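Local coordinates for protein putative adhesin (Parabacteroides distasonis, PDB 3LJY) that is of unproven function but, as a putative lipoprotein adhesin with a head GIN domain of the pectate lyase-like clan, probably mediates attachment at the cell surface, at residues A[89-94]-A[110-115]; A[188-194]-A[205-211]. All coordinates share one frame; numbering follows the deposited sequence. Where two conformers were deposited one is given.

Contact 1 (A[89-94]-A[110-115]); sequences LAAAKV and ETVIKA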
ATOM      1  N   LEU A  89      10.912  -6.004   4.679  1.00 46.51           N
ATOM      2  CA  LEU A  89       9.454  -5.888   4.767  1.00 44.32           C
ATOM      3  C   LEU A  89       8.792  -6.811   3.746  1.00 43.60           C
ATOM      4  O   LEU A  89       8.597  -6.459   2.582  1.00 42.59           O
ATOM      5  CB  LEU A  89       8.996  -4.449   4.553  1.00 46.47           C
ATOM      6  CG  LEU A  89       7.490  -4.131   4.787  1.00 46.41           C
ATOM      7  CD1 LEU A  89       7.075  -4.247   6.277  1.00 40.53           C
ATOM      8  CD2 LEU A  89       7.200  -2.746   4.221  1.00 43.17           C
ATOM      9  N   ALA A  90       8.446  -8.005   4.204  1.00 42.06           N
ATOM     10  CA  ALA A  90       7.758  -8.987   3.379  1.00 40.81           C
ATOM     11  C   ALA A  90       6.249  -8.667   3.282  1.00 42.12           C
ATOM     12  O   ALA A  90       5.603  -8.961   2.260  1.00 43.05           O
ATOM     13  CB  ALA A  90       7.956 -10.390   3.956  1.00 36.64           C
ATOM     14  N   ALA A  91       5.673  -8.091   4.342  1.00 42.06           N
ATOM     15  CA  ALA A  91       4.217  -7.888   4.377  1.00 42.57           C
ATOM     16  C   ALA A  91       3.818  -6.729   5.237  1.00 42.88           C
ATOM     17  O   ALA A  91       4.427  -6.495   6.293  1.00 43.21           O
ATOM     18  CB  ALA A  91       3.507  -9.163   4.890  1.00 37.65           C
ATOM     19  N   ALA A  92       2.789  -5.994   4.798  1.00 43.20           N
ATOM     20  CA  ALA A  92       2.133  -5.015   5.658  1.00 43.31           C
ATOM     21  C   ALA A  92       0.631  -5.105   5.519  1.00 43.01           C
ATOM     22  O   ALA A  92       0.123  -5.252   4.420  1.00 41.74           O
ATOM     23  CB  ALA A  92       2.617  -3.552   5.380  1.00 40.22           C
ATOM     24  N   LYS A  93      -0.067  -5.020   6.646  0.62 43.80           N
ATOM     25  CA  LYS A  93      -1.518  -4.973   6.670  0.62 44.96           C
ATOM     26  C   LYS A  93      -1.884  -3.620   7.316  0.62 44.25           C
ATOM     27  O   LYS A  93      -1.411  -3.283   8.416  0.62 41.02           O
ATOM     28  CB  LYS A  93      -2.121  -6.186   7.416  0.62 46.28           C
ATOM     29  CG  LYS A  93      -2.385  -7.438   6.528  0.62 48.21           C
ATOM     30  CD  LYS A  93      -1.388  -8.630   6.691  0.62 49.23           C
ATOM     31  CE  LYS A  93      -0.122  -8.534   5.810  0.62 46.65           C
ATOM     32  NZ  LYS A  93      -0.321  -8.472   4.301  0.62 40.91           N
ATOM     33  N   VAL A  94      -2.670  -2.828   6.583  1.00 43.02           N
ATOM     34  CA  VAL A  94      -2.938  -1.443   6.943  1.00 43.52           C
ATOM     35  C   VAL A  94      -4.432  -1.229   6.962  1.00 44.01           C
ATOM     36  O   VAL A  94      -5.091  -1.388   5.943  1.00 45.83           O
ATOM     37  CB  VAL A  94      -2.220  -0.417   5.992  1.00 45.00           C
ATOM     38  CG1 VAL A  94      -2.381   0.968   6.526  1.00 39.62           C
ATOM     39  CG2 VAL A  94      -0.721  -0.752   5.845  1.00 41.54           C
ATOM     40  N   GLU A 110       9.859 -10.419  -2.154  1.00 49.23           N
ATOM     41  CA  GLU A 110       8.428 -10.178  -2.318  1.00 51.63           C
ATOM     42  C   GLU A 110       7.932  -9.295  -1.205  1.00 51.65           C
ATOM     43  O   GLU A 110       8.324  -9.486  -0.044  1.00 53.37           O
ATOM     44  CB  GLU A 110       7.609 -11.460  -2.225  1.00 51.00           C
ATOM     45  CG  GLU A 110       7.745 -12.333  -3.410  1.00 56.17           C
ATOM     46  CD  GLU A 110       6.681 -13.397  -3.500  1.00 59.77           C
ATOM     47  OE1 GLU A 110       5.682 -13.288  -2.734  1.00 62.38           O
ATOM     48  OE2 GLU A 110       6.854 -14.320  -4.346  1.00 61.03           O
ATOM     49  N   THR A 111       7.074  -8.341  -1.557  1.00 49.50           N
ATOM     50  CA  THR A 111       6.364  -7.509  -0.562  1.00 46.86           C
ATOM     51  C   THR A 111       4.882  -7.554  -0.892  1.00 45.60           C
ATOM     52  O   THR A 111       4.501  -7.318  -2.037  1.00 44.67           O
ATOM     53  CB  THR A 111       6.896  -6.029  -0.550  1.00 48.45           C
ATOM     54  OG1 THR A 111       8.268  -6.023  -0.107  1.00 45.95           O
ATOM     55  CG2 THR A 111       6.032  -5.091   0.378  1.00 44.66           C
ATOM     56  N   VAL A 112       4.066  -7.944   0.090  1.00 44.46           N
ATOM     57  CA  VAL A 112       2.615  -7.977  -0.035  1.00 43.85           C
ATOM     58  C   VAL A 112       2.009  -6.930   0.872  1.00 44.91           C
ATOM     59  O   VAL A 112       2.215  -6.990   2.068  1.00 45.75           O
ATOM     60  CB  VAL A 112       2.024  -9.351   0.397  1.00 44.05           C
ATOM     61  CG1 VAL A 112       0.501  -9.356   0.243  1.00 41.48           C
ATOM     62  CG2 VAL A 112       2.627 -10.466  -0.412  1.00 40.42           C
ATOM     63  N   ILE A 113       1.273  -5.963   0.323  1.00 44.84           N
ATOM     64  CA  ILE A 113       0.620  -4.947   1.142  1.00 42.92           C
ATOM     65  C   ILE A 113      -0.901  -5.027   0.972  1.00 43.05           C
ATOM     66  O   ILE A 113      -1.418  -5.082  -0.145  1.00 40.91           O
ATOM     67  CB  ILE A 113       1.088  -3.475   0.824  1.00 43.95           C
ATOM     68  CG1 ILE A 113       2.605  -3.400   0.708  1.00 43.90           C
ATOM     69  CG2 ILE A 113       0.524  -2.432   1.906  1.00 39.38           C
ATOM     70  CD1 ILE A 113       3.137  -2.006   0.629  1.00 43.70           C
ATOM     71  N   LYS A 114      -1.605  -5.026   2.088  1.00 42.00           N
ATOM     72  CA  LYS A 114      -3.037  -5.030   2.081  1.00 44.79           C
ATOM     73  C   LYS A 114      -3.511  -3.812   2.837  1.00 45.77           C
ATOM     74  O   LYS A 114      -3.119  -3.631   3.999  1.00 44.99           O
ATOM     75  CB  LYS A 114      -3.563  -6.274   2.777  1.00 45.83           C
ATOM     76  CG  LYS A 114      -3.333  -7.493   1.969  1.00 54.50           C
ATOM     77  CD  LYS A 114      -3.437  -8.774   2.796  1.00 62.52           C
ATOM     78  CE  LYS A 114      -2.928  -9.954   1.980  1.00 65.45           C
ATOM     79  NZ  LYS A 114      -3.543  -9.997   0.596  1.00 68.87           N
ATOM     80  N   ALA A 115      -4.339  -2.981   2.178  1.00 45.91           N
ATOM     81  CA  ALA A 115      -4.908  -1.779   2.793  1.00 43.74           C
ATOM     82  C   ALA A 115      -6.437  -1.822   2.699  1.00 42.66           C
ATOM     83  O   ALA A 115      -7.002  -2.081   1.662  1.00 43.12           O
ATOM     84  CB  ALA A 115      -4.352  -0.502   2.102  1.00 42.60           C
TER

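Contact 2 (A[188-194]-A[205-211]); sequences AVPQLSC and HATDNLK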
ATOM      1  N   ALA A 188       5.821   0.912 -16.998  1.00 46.07           N
ATOM      2  CA  ALA A 188       6.009   0.200 -18.244  1.00 45.19           C
ATOM      3  C   ALA A 188       6.014  -1.282 -17.966  1.00 45.22           C
ATOM      4  O   ALA A 188       6.880  -1.773 -17.260  1.00 45.25           O
ATOM      5  CB  ALA A 188       7.356   0.642 -18.864  1.00 44.47           C
ATOM      6  N   VAL A 189       5.046  -2.008 -18.528  1.00 47.41           N
ATOM      7  CA  VAL A 189       4.961  -3.468 -18.353  1.00 45.58           C
ATOM      8  C   VAL A 189       4.938  -4.176 -19.678  1.00 45.44           C
ATOM      9  O   VAL A 189       3.983  -4.052 -20.409  1.00 48.07           O
ATOM     10  CB  VAL A 189       3.691  -3.858 -17.570  1.00 45.62           C
ATOM     11  CG1 VAL A 189       3.619  -5.405 -17.432  1.00 44.44           C
ATOM     12  CG2 VAL A 189       3.638  -3.138 -16.206  1.00 39.31           C
ATOM     13  N   PRO A 190       5.978  -4.948 -20.012  1.00 45.71           N
ATOM     14  CA  PRO A 190       5.913  -5.718 -21.273  1.00 44.32           C
ATOM     15  C   PRO A 190       4.745  -6.710 -21.417  1.00 45.24           C
ATOM     16  O   PRO A 190       4.072  -6.728 -22.446  1.00 45.83           O
ATOM     17  CB  PRO A 190       7.252  -6.444 -21.301  1.00 44.87           C
ATOM     18  CG  PRO A 190       8.186  -5.555 -20.430  1.00 42.71           C
ATOM     19  CD  PRO A 190       7.283  -5.104 -19.336  1.00 44.94           C
ATOM     20  N   GLN A 191       4.519  -7.550 -20.418  1.00 45.41           N
ATOM     21  CA  GLN A 191       3.459  -8.564 -20.484  1.00 45.56           C
ATOM     22  C   GLN A 191       2.377  -8.258 -19.454  1.00 44.45           C
ATOM     23  O   GLN A 191       2.522  -8.585 -18.264  1.00 43.47           O
ATOM     24  CB  GLN A 191       4.024  -9.976 -20.225  1.00 46.12           C
ATOM     25  CG  GLN A 191       5.226 -10.373 -21.081  1.00 48.43           C
ATOM     26  CD  GLN A 191       4.937 -10.307 -22.548  1.00 50.70           C
ATOM     27  OE1 GLN A 191       3.835 -10.651 -22.994  1.00 52.20           O
ATOM     28  NE2 GLN A 191       5.903  -9.839 -23.313  1.00 51.56           N
ATOM     29  N   LEU A 192       1.301  -7.618 -19.896  1.00 43.38           N
ATOM     30  CA  LEU A 192       0.310  -7.085 -18.953  1.00 43.49           C
ATOM     31  C   LEU A 192      -1.034  -7.726 -19.171  1.00 42.70           C
ATOM     32  O   LEU A 192      -1.462  -7.846 -20.281  1.00 42.94           O
ATOM     33  CB  LEU A 192       0.214  -5.532 -19.045  1.00 43.23           C
ATOM     34  CG  LEU A 192      -0.713  -4.828 -18.040  1.00 42.22           C
ATOM     35  CD1 LEU A 192      -0.279  -5.148 -16.624  1.00 35.44           C
ATOM     36  CD2 LEU A 192      -0.814  -3.328 -18.296  1.00 40.79           C
ATOM     37  N   SER A 193      -1.675  -8.171 -18.098  1.00 44.20           N
ATOM     38  CA  SER A 193      -3.095  -8.500 -18.154  1.00 46.99           C
ATOM     39  C   SER A 193      -3.865  -7.636 -17.159  1.00 46.71           C
ATOM     40  O   SER A 193      -3.438  -7.378 -16.041  1.00 45.85           O
ATOM     41  CB  SER A 193      -3.364 -10.006 -17.962  1.00 48.40           C
ATOM     42  OG  SER A 193      -3.471 -10.331 -16.599  1.00 52.32           O
ATOM     43  N   CYS A 194      -5.023  -7.187 -17.599  1.00 47.96           N
ATOM     44  CA  CYS A 194      -5.778  -6.177 -16.897  1.00 48.35           C
ATOM     45  C   CYS A 194      -7.273  -6.482 -17.050  1.00 47.77           C
ATOM     46  O   CYS A 194      -7.766  -6.539 -18.177  1.00 46.91           O
ATOM     47  CB  CYS A 194      -5.389  -4.795 -17.456  1.00 47.97           C
ATOM     48  SG  CYS A 194      -6.216  -3.395 -16.706  1.00 49.66           S
ATOM     49  N   HIS A 205       0.218   0.948 -19.034  1.00 48.63           N
ATOM     50  CA  HIS A 205       1.233   1.057 -20.074  1.00 48.33           C
ATOM     51  C   HIS A 205       1.835  -0.337 -20.347  1.00 48.26           C
ATOM     52  O   HIS A 205       2.537  -0.899 -19.532  1.00 48.12           O
ATOM     53  CB  HIS A 205       2.284   2.109 -19.679  1.00 49.01           C
ATOM     54  CG  HIS A 205       3.370   2.284 -20.694  1.00 50.95           C
ATOM     55  ND1 HIS A 205       4.576   2.873 -20.400  1.00 53.11           N
ATOM     56  CD2 HIS A 205       3.438   1.916 -21.994  1.00 49.32           C
ATOM     57  CE1 HIS A 205       5.339   2.870 -21.478  1.00 52.16           C
ATOM     58  NE2 HIS A 205       4.672   2.292 -22.458  1.00 50.11           N
ATOM     59  N   ALA A 206       1.489  -0.914 -21.491  1.00 50.09           N
ATOM     60  CA  ALA A 206       2.021  -2.220 -21.932  1.00 49.91           C
ATOM     61  C   ALA A 206       2.989  -1.950 -23.077  1.00 50.35           C
ATOM     62  O   ALA A 206       2.718  -1.098 -23.915  1.00 50.13           O
ATOM     63  CB  ALA A 206       0.887  -3.174 -22.368  1.00 46.15           C
ATOM     64  N   THR A 207       4.122  -2.640 -23.100  1.00 51.18           N
ATOM     65  CA  THR A 207       5.162  -2.354 -24.097  1.00 52.12           C
ATOM     66  C   THR A 207       5.425  -3.537 -25.034  1.00 52.87           C
ATOM     67  O   THR A 207       6.322  -3.486 -25.860  1.00 56.06           O
ATOM     68  CB  THR A 207       6.504  -1.881 -23.446  1.00 50.67           C
ATOM     69  OG1 THR A 207       6.955  -2.859 -22.519  1.00 52.00           O
ATOM     70  CG2 THR A 207       6.348  -0.541 -22.725  1.00 45.60           C
ATOM     71  N   ASP A 208       4.631  -4.590 -24.927  1.00 53.41           N
ATOM     72  CA  ASP A 208       4.756  -5.734 -25.828  1.00 53.24           C
ATOM     73  C   ASP A 208       3.388  -6.409 -26.057  1.00 52.36           C
ATOM     74  O   ASP A 208       2.924  -6.508 -27.182  1.00 52.25           O
ATOM     75  CB  ASP A 208       5.806  -6.737 -25.321  1.00 54.02           C
ATOM     76  CG  ASP A 208       6.043  -7.901 -26.314  1.00 58.40           C
ATOM     77  OD1 ASP A 208       5.944  -7.717 -27.552  1.00 61.46           O
ATOM     78  OD2 ASP A 208       6.319  -9.025 -25.854  1.00 61.80           O
ATOM     79  N   ASN A 209       2.725  -6.822 -24.984  1.00 50.73           N
ATOM     80  CA  ASN A 209       1.456  -7.524 -25.084  1.00 49.30           C
ATOM     81  C   ASN A 209       0.494  -7.131 -24.003  1.00 47.41           C
ATOM     82  O   ASN A 209       0.844  -7.203 -22.839  1.00 46.90           O
ATOM     83  CB  ASN A 209       1.704  -9.012 -24.930  1.00 49.42           C
ATOM     84  CG  ASN A 209       1.996  -9.674 -26.218  1.00 51.24           C
ATOM     85  OD1 ASN A 209       3.148 -10.025 -26.502  1.00 53.62           O
ATOM     86  ND2 ASN A 209       0.968  -9.837 -27.033  1.00 50.29           N
ATOM     87  N   LEU A 210      -0.723  -6.742 -24.383  1.00 45.59           N
ATOM     88  CA  LEU A 210      -1.782  -6.416 -23.407  1.00 45.68           C
ATOM     89  C   LEU A 210      -2.969  -7.353 -23.574  1.00 45.71           C
ATOM     90  O   LEU A 210      -3.503  -7.503 -24.658  1.00 44.13           O
ATOM     91  CB  LEU A 210      -2.229  -4.935 -23.528  1.00 45.61           C
ATOM     92  CG  LEU A 210      -3.467  -4.474 -22.731  1.00 44.16           C
ATOM     93  CD1 LEU A 210      -3.212  -4.508 -21.224  1.00 38.77           C
ATOM     94  CD2 LEU A 210      -3.920  -3.101 -23.221  1.00 40.82           C
ATOM     95  N   LYS A 211      -3.368  -7.974 -22.474  1.00 47.03           N
ATOM     96  CA  LYS A 211      -4.571  -8.792 -22.419  1.00 47.91           C
ATOM     97  C   LYS A 211      -5.653  -8.013 -21.602  1.00 46.66           C
ATOM     98  O   LYS A 211      -5.559  -7.909 -20.397  1.00 46.52           O
ATOM     99  CB  LYS A 211      -4.186 -10.116 -21.772  1.00 48.55           C
ATOM    100  CG  LYS A 211      -5.146 -11.233 -21.990  1.00 53.59           C
ATOM    101  CD  LYS A 211      -5.073 -12.264 -20.857  1.00 55.67           C
ATOM    102  CE  LYS A 211      -6.146 -13.303 -21.029  1.00 57.53           C
ATOM    103  NZ  LYS A 211      -7.476 -12.703 -20.754  1.00 59.15           N
TER

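Contact 1 (A[89-94]-A[110-115])
A91 to V94 and V112 to A115 run side by side, residue for residue, as parallel strands of neighbouring coils in a beta-helix-like solenoid, consistent with the pectate lyase-like clan, whose members are right-handed. Their axes lie 4.7 Å apart and diverge by just 2°. Four backbone bonds zip the pair together: V112 N to A90 O, A92 N to V112 O, K114 N to A92 O and V94 N to K114 O. The last is the shortest of the four, at 2.7 Å. Weaker CA-H...O contacts fill the intervals, such as A91 CA to V112 O at 3.2 Å.

On the buried face, small and branched aliphatic groups stack in register. A92 CB rests 4.2 Å from I113 CG2, the branch that lies anti to the backbone N, and V94 CB meets A115 CB at 4.4 Å. F100 of strand 99-102 and V121 of strand 120-123 cover this layer from across the coil.

The outward face carries A91, V112, K93 and K114. The two lysines leave their strands alongside each other, but the K93 chain bends at chi2, chi3 and chi4 and curls across toward 110-115, whereas K114 stays extended until its last torsion. K93 is modelled in two conformers; in this one NZ comes within 3.5 Å of K114 CD, and the position of its ammonium group is therefore tentative.

Where the first segment has not yet become strand, a side chain takes over the pairing. With chi1 at -65°, T111 OG1 stands beside its own backbone N and donates a 2.7 Å hydrogen bond to L89 O, approaching almost head-on at a C=O...O angle of 172°.

Contact 2 (A[188-194]-A[205-211])
Q191 NE2 donates a 2.7 Å hydrogen bond to D208 OD2, the shortest polar link between 188-194 and 205-211. The oxygen lies close to the plane of the amide and is met on its anti side, yet the amide and carboxylate planes stand 82° apart. A bend at chi2 (-58°) brings the end of Q191 back over the turn, where OE1 also packs 3.3 Å from N209 CB.

Next to this bond the two chains round a corner together, at P190-Q191 and T207-D208. Before it, V189 N binds H205 O and T207 N binds V189 O. A188 leans on the H205 ring, and T207 OG1 lies 3.3 Å from P190 CA. The register then slips by one residue, a beta bulge that places D208 as the extra residue of the second chain. Pairing resumes with N209 N to P190 O, followed by L192 N to N209 O, which is nearly straight at 178°.

Inside the corner, L192 is the main apolar contact. Its CB touches A206 CB at 4.1 Å and its CD2 touches L210 CD1 at 4.0 Å, with Y174 of strand 172-176 closing in from the preceding coil. On the outer face S193 CB packs against K211 CB, while S193 OG is hydrogen-bonded to D173. Parallel strands that turn a shared corner from one face to the next, coil upon coil, are characteristic of a beta-helical solenoid.

Each contact joins two neighbouring coils of the same solenoid; the contacts' centres are about 24 Å apart and their nearest atoms about 15 Å apart. Strands 91-94, 110-115, 192-196 and 209-215 belong to one largely parallel sheet, so contact 1 and the 192-194/209-211 half of contact 2 hold the same face, while the 188-189/205-206 half lies round the corner on another. Contact 1 lies near the middle of the chain, contact 2 well toward the C-terminal end. Both are partly buried, with mainly aliphatic groups inward and the lysines, Q191 and S193 outward. Contact 1 adds a buried hydroxyl-to-carbonyl bond, contact 2 a bond to the carboxylate of exposed D208, and contact 2 buries more surface.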